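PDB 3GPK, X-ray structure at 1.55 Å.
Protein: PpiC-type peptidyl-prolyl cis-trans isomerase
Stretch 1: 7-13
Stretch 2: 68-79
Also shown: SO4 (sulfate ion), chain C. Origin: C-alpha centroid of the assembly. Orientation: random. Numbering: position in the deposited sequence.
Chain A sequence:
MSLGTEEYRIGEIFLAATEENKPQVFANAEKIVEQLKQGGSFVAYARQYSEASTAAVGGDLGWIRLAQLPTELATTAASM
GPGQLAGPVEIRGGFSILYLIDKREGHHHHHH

Stretch 1 7-13: EYRIGEI
Stretch 2 (68-79) QLPTELATTAAS

Strand 7-13 packs against the helix that begins at Thr 71 in the same chain, the two axes crossing at 103° and approaching to 10.5 Å; the two stretches bury 210 Å², both sides summed. The strand has beta backbone angles, from phi/psi -129/136 at Tyr 8 to -119/144 at Ile 10 and -136/140 at Glu 12, so alternate side chains, Tyr 8, Ile 10 and Glu 12, have CA-to-CB bonds directed toward the second stretch. Tyr 8 CA lies 8.3 Å from Ala 77 CA, and Glu 12 CA lies 9.9 Å from Leu 73 CA, which sets the register: the strand's later residues meet the earlier turn of the helix.

Ile 10 has the most surface covered, 42 Å², followed by Tyr 8 at 39 Å² and Ala 77 at 37 Å². The mt rotamer of Ile 10 (chi1 -62°, chi2 173°) carries Ile 10 CD1 to 3.9 Å from Ala 77 CB and to 3.9 Å from Leu 69 CD1, so one methyl bridges the helix and the loop that leads into it. Leu 69 (-98/154; chi1 -68°, chi2 170°) precedes Pro 70 (-68/154), the N-cap residue, whose O accepts from Ala 74 N at 2.9 Å.

Tyr 8 (chi1 m, -56°; chi2 -106°) brings CE1 to 3.9 Å from Ala 77 O, an oblique approach to the ring. Its OH stands 4.4 Å from Ala 78 CA and is linked to the backbone of Ala 78 through water 1, which lies 2.6 Å from Tyr 8 OH and donates to Ala 78 O at 2.9 Å. No direct hydrogen bond joins the stretches.

Ala 77 (-61/-36) has its small CB turned toward the strand; its N donates to Leu 73 O at 2.9 Å, one turn back. Leu 73 (mt; chi1 -57°, chi2 180°) places CD1 3.6 Å from Glu 12 OE2, an apolar methyl beside a carboxylate oxygen that is hydrogen-bonded elsewhere in the structure. Glu 12 reaches it with chi1 171°, chi2 -176° and chi3 36°.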

ATOM      1  N   GLU A   7      12.918  -4.606   6.418  1.00 19.53           N
ATOM      2  CA  GLU A   7      11.738  -5.379   6.078  1.00 18.44           C
ATOM      3  C   GLU A   7      10.600  -4.424   6.387  1.00 16.99           C
ATOM      4  O   GLU A   7      10.691  -3.602   7.303  1.00 17.12           O
ATOM      5  CB  GLU A   7      11.629  -6.646   6.925  1.00 21.24           C
ATOM      6  CG  GLU A   7      12.680  -7.686   6.586  1.00 23.63           C
ATOM      7  CD  GLU A   7      12.524  -8.947   7.403  1.00 26.30           C
ATOM      8  OE1 GLU A   7      11.675  -9.790   7.046  1.00 27.25           O
ATOM      9  OE2 GLU A   7      13.243  -9.086   8.413  1.00 30.00           O
ATOM     10  N   TYR A   8       9.531  -4.518   5.619  1.00 15.62           N
ATOM     11  CA  TYR A   8       8.414  -3.614   5.805  1.00 14.99           C
ATOM     12  C   TYR A   8       7.103  -4.347   5.935  1.00 13.68           C
ATOM     13  O   TYR A   8       6.840  -5.280   5.184  1.00 14.37           O
ATOM     14  CB  TYR A   8       8.311  -2.671   4.604  1.00 14.81           C
ATOM     15  CG  TYR A   8       9.557  -1.873   4.314  1.00 15.86           C
ATOM     16  CD1 TYR A   8       9.617  -0.511   4.606  1.00 17.97           C
ATOM     17  CD2 TYR A   8      10.680  -2.477   3.750  1.00 17.56           C
ATOM     18  CE1 TYR A   8      10.765   0.232   4.341  1.00 18.15           C
ATOM     19  CE2 TYR A   8      11.831  -1.747   3.483  1.00 16.69           C
ATOM     20  CZ  TYR A   8      11.866  -0.394   3.781  1.00 18.09           C
ATOM     21  OH  TYR A   8      13.003   0.329   3.511  1.00 18.23           O
ATOM     22  N   ARG A   9       6.288  -3.929   6.900  1.00 13.49           N
ATOM     23  CA  ARG A   9       4.963  -4.510   7.045  1.00 13.36           C
ATOM     24  C   ARG A   9       4.099  -3.464   6.358  1.00 13.55           C
ATOM     25  O   ARG A   9       3.921  -2.354   6.864  1.00 13.22           O
ATOM     26  CB  ARG A   9       4.555  -4.656   8.505  1.00 16.41           C
ATOM     27  CG  ARG A   9       3.258  -5.437   8.639  1.00 20.14           C
ATOM     28  CD  ARG A   9       2.904  -5.722  10.079  1.00 26.05           C
ATOM     29  NE  ARG A   9       1.817  -6.693  10.183  1.00 30.96           N
ATOM     30  CZ  ARG A   9       1.884  -7.943   9.735  1.00 31.92           C
ATOM     31  NH1 ARG A   9       2.987  -8.381   9.145  1.00 35.20           N
ATOM     32  NH2 ARG A   9       0.855  -8.766   9.898  1.00 32.44           N
ATOM     33  N   ILE A  10       3.578  -3.817   5.191  1.00 13.23           N
ATOM     34  CA  ILE A  10       2.796  -2.876   4.408  1.00 12.97           C
ATOM     35  C   ILE A  10       1.364  -3.297   4.149  1.00 13.19           C
ATOM     36  O   ILE A  10       1.072  -4.480   3.968  1.00 12.67           O
ATOM     37  CB  ILE A  10       3.500  -2.624   3.046  1.00 13.86           C
ATOM     38  CG1 ILE A  10       4.875  -1.998   3.284  1.00 15.54           C
ATOM     39  CG2 ILE A  10       2.651  -1.722   2.159  1.00 14.31           C
ATOM     40  CD1 ILE A  10       5.718  -1.866   2.035  1.00 17.30           C
ATOM     41  N   GLY A  11       0.477  -2.307   4.147  1.00 10.99           N
ATOM     42  CA  GLY A  11      -0.921  -2.540   3.851  1.00 10.04           C
ATOM     43  C   GLY A  11      -1.128  -1.964   2.462  1.00  9.39           C
ATOM     44  O   GLY A  11      -0.564  -0.920   2.135  1.00  9.16           O
ATOM     45  N   GLU A  12      -1.913  -2.643   1.633  1.00  8.50           N
ATOM     46  CA  GLU A  12      -2.160  -2.155   0.275  1.00  9.43           C
ATOM     47  C   GLU A  12      -3.612  -2.246  -0.158  1.00  8.92           C
ATOM     48  O   GLU A  12      -4.303  -3.214   0.149  1.00 10.07           O
ATOM     49  CB  GLU A  12      -1.310  -2.938  -0.748  1.00  8.25           C
ATOM     50  CG  GLU A  12      -1.677  -2.632  -2.220  1.00  9.43           C
ATOM     51  CD  GLU A  12      -0.908  -3.465  -3.229  1.00 12.96           C
ATOM     52  OE1 GLU A  12      -0.647  -4.655  -2.945  1.00 14.78           O
ATOM     53  OE2 GLU A  12      -0.579  -2.933  -4.314  1.00 12.67           O
ATOM     54  N   ILE A  13      -4.068  -1.213  -0.859  1.00  8.79           N
ATOM     55  CA  ILE A  13      -5.404  -1.186  -1.441  1.00  7.85           C
ATOM     56  C   ILE A  13      -5.120  -0.981  -2.927  1.00  8.56           C
ATOM     57  O   ILE A  13      -4.567   0.045  -3.314  1.00  9.49           O
ATOM     58  CB  ILE A  13      -6.264  -0.007  -0.928  1.00  8.24           C
ATOM     59  CG1 ILE A  13      -6.598  -0.203   0.558  1.00  9.12           C
ATOM     60  CG2 ILE A  13      -7.536   0.090  -1.766  1.00  9.48           C
ATOM     61  CD1 ILE A  13      -7.428   0.926   1.170  1.00  8.74           C
ATOM     62  N   GLN A  68      10.166  -7.265  -3.501  1.00 15.47           N
ATOM     63  CA  GLN A  68       8.935  -8.009  -3.772  1.00 14.83           C
ATOM     64  C   GLN A  68       7.869  -7.107  -4.384  1.00 14.99           C
ATOM     65  O   GLN A  68       6.869  -7.583  -4.925  1.00 16.28           O
ATOM     66  CB  GLN A  68       8.375  -8.622  -2.488  1.00 14.88           C
ATOM     67  CG  GLN A  68       9.283  -9.628  -1.835  1.00 13.81           C
ATOM     68  CD  GLN A  68       8.637 -10.296  -0.640  1.00 14.29           C
ATOM     69  OE1 GLN A  68       7.688 -11.076  -0.780  1.00 17.99           O
ATOM     70  NE2 GLN A  68       9.142  -9.992   0.542  1.00 13.11           N
ATOM     71  N   LEU A  69       8.077  -5.802  -4.285  1.00 15.11           N
ATOM     72  CA  LEU A  69       7.126  -4.836  -4.822  1.00 14.13           C
ATOM     73  C   LEU A  69       7.537  -4.322  -6.190  1.00 14.25           C
ATOM     74  O   LEU A  69       8.715  -4.324  -6.534  1.00 13.89           O
ATOM     75  CB  LEU A  69       7.013  -3.628  -3.887  1.00 14.93           C
ATOM     76  CG  LEU A  69       6.367  -3.825  -2.520  1.00 14.87           C
ATOM     77  CD1 LEU A  69       6.597  -2.580  -1.685  1.00 14.14           C
ATOM     78  CD2 LEU A  69       4.877  -4.104  -2.689  1.00 16.02           C
ATOM     79  N   PRO A  70       6.559  -3.885  -6.994  1.00 13.77           N
ATOM     80  CA  PRO A  70       6.909  -3.362  -8.310  1.00 13.36           C
ATOM     81  C   PRO A  70       7.662  -2.063  -8.046  1.00 12.78           C
ATOM     82  O   PRO A  70       7.472  -1.428  -7.014  1.00 13.03           O
ATOM     83  CB  PRO A  70       5.550  -3.141  -8.966  1.00 15.74           C
ATOM     84  CG  PRO A  70       4.656  -2.843  -7.804  1.00 14.79           C
ATOM     85  CD  PRO A  70       5.101  -3.865  -6.788  1.00 13.90           C
ATOM     86  N   THR A  71       8.520  -1.674  -8.977  1.00 12.32           N
ATOM     87  CA  THR A  71       9.326  -0.474  -8.826  1.00 12.41           C
ATOM     88  C   THR A  71       8.610   0.751  -8.251  1.00 12.79           C
ATOM     89  O   THR A  71       9.101   1.365  -7.301  1.00 12.65           O
ATOM     90  CB  THR A  71       9.962  -0.111 -10.171  1.00 12.54           C
ATOM     91  OG1 THR A  71      10.787  -1.202 -10.599  1.00 12.68           O
ATOM     92  CG2 THR A  71      10.809   1.149 -10.054  1.00 13.02           C
ATOM     93  N   GLU A  72       7.455   1.092  -8.822  1.00 13.17           N
ATOM     94  CA  GLU A  72       6.687   2.258  -8.380  1.00 14.44           C
ATOM     95  C   GLU A  72       6.366   2.209  -6.891  1.00 13.77           C
ATOM     96  O   GLU A  72       6.478   3.212  -6.193  1.00 14.03           O
ATOM     97  CB  GLU A  72       5.371   2.374  -9.160  1.00 16.75           C
ATOM     98  CG  GLU A  72       5.502   2.637 -10.658  1.00 22.52           C
ATOM     99  CD  GLU A  72       6.064   1.452 -11.423  1.00 26.09           C
ATOM    100  OE1 GLU A  72       5.700   0.301 -11.104  1.00 26.06           O
ATOM    101  OE2 GLU A  72       6.865   1.680 -12.354  1.00 31.75           O
ATOM    102  N   LEU A  73       5.960   1.040  -6.407  1.00 13.19           N
ATOM    103  CA  LEU A  73       5.625   0.903  -4.997  1.00 12.92           C
ATOM    104  C   LEU A  73       6.850   0.741  -4.106  1.00 13.84           C
ATOM    105  O   LEU A  73       6.862   1.205  -2.962  1.00 14.23           O
ATOM    106  CB  LEU A  73       4.662  -0.271  -4.806  1.00 13.77           C
ATOM    107  CG  LEU A  73       3.379  -0.138  -5.629  1.00 14.91           C
ATOM    108  CD1 LEU A  73       2.488  -1.344  -5.391  1.00 14.57           C
ATOM    109  CD2 LEU A  73       2.652   1.146  -5.250  1.00 15.48           C
ATOM    110  N   ALA A  74       7.885   0.089  -4.631  1.00 13.10           N
ATOM    111  CA  ALA A  74       9.121  -0.116  -3.884  1.00 13.38           C
ATOM    112  C   ALA A  74       9.797   1.222  -3.598  1.00 13.80           C
ATOM    113  O   ALA A  74      10.229   1.490  -2.473  1.00 13.72           O
ATOM    114  CB  ALA A  74      10.066  -1.014  -4.677  1.00 11.86           C
ATOM    115  N   THR A  75       9.887   2.066  -4.620  1.00 13.21           N
ATOM    116  CA  THR A  75      10.517   3.366  -4.454  1.00 13.89           C
ATOM    117  C   THR A  75       9.686   4.289  -3.555  1.00 14.09           C
ATOM    118  O   THR A  75      10.235   5.166  -2.891  1.00 15.94           O
ATOM    119  CB  THR A  75      10.784   4.041  -5.825  1.00 13.57           C
ATOM    120  OG1 THR A  75       9.564   4.158  -6.562  1.00 17.06           O
ATOM    121  CG2 THR A  75      11.778   3.214  -6.636  1.00 13.67           C
ATOM    122  N   THR A  76       8.370   4.080  -3.520  1.00 13.21           N
ATOM    123  CA  THR A  76       7.503   4.893  -2.669  1.00 12.19           C
ATOM    124  C   THR A  76       7.675   4.459  -1.215  1.00 12.75           C
ATOM    125  O   THR A  76       7.824   5.292  -0.312  1.00 12.53           O
ATOM    126  CB  THR A  76       6.000   4.732  -3.040  1.00 11.60           C
ATOM    127  OG1 THR A  76       5.749   5.288  -4.335  1.00 13.92           O
ATOM    128  CG2 THR A  76       5.128   5.443  -2.012  1.00 13.40           C
ATOM    129  N   ALA A  77       7.646   3.148  -1.001  1.00 12.40           N
ATOM    130  CA  ALA A  77       7.785   2.565   0.325  1.00 13.43           C
ATOM    131  C   ALA A  77       9.125   2.902   0.966  1.00 14.47           C
ATOM    132  O   ALA A  77       9.207   3.108   2.176  1.00 14.91           O
ATOM    133  CB  ALA A  77       7.617   1.045   0.244  1.00 13.35           C
ATOM    134  N   ALA A  78      10.174   2.961   0.151  1.00 14.46           N
ATOM    135  CA  ALA A  78      11.506   3.257   0.660  1.00 16.43           C
ATOM    136  C   ALA A  78      11.618   4.631   1.314  1.00 18.48           C
ATOM    137  O   ALA A  78      12.446   4.825   2.205  1.00 18.92           O
ATOM    138  CB  ALA A  78      12.538   3.132  -0.464  1.00 17.06           C
ATOM    139  N   SER A  79      10.785   5.576   0.882  1.00 19.52           N
ATOM    140  CA  SER A  79      10.816   6.935   1.428  1.00 21.65           C
ATOM    141  C   SER A  79       9.759   7.217   2.490  1.00 22.22           C
ATOM    142  O   SER A  79       9.780   8.273   3.121  1.00 24.24           O
ATOM    143  CB  SER A  79      10.657   7.961   0.301  1.00 23.16           C
ATOM    144  OG  SER A  79      11.724   7.876  -0.624  1.00 28.42           O
TER
HETATM  145  S   SO4 C 600      10.641  -2.216 -14.110  1.00 25.91           S
HETATM  146  O1  SO4 C 600      11.713  -3.220 -14.261  1.00 28.48           O
HETATM  147  O2  SO4 C 600       9.448  -2.857 -13.524  1.00 26.86           O
HETATM  148  O3  SO4 C 600      11.114  -1.134 -13.224  1.00 26.81           O
HETATM  149  O4  SO4 C 600      10.286  -1.650 -15.429  1.00 27.18           O
HETATM  150  O   HOH W   1      13.363   2.805   4.098  1.00 29.33           O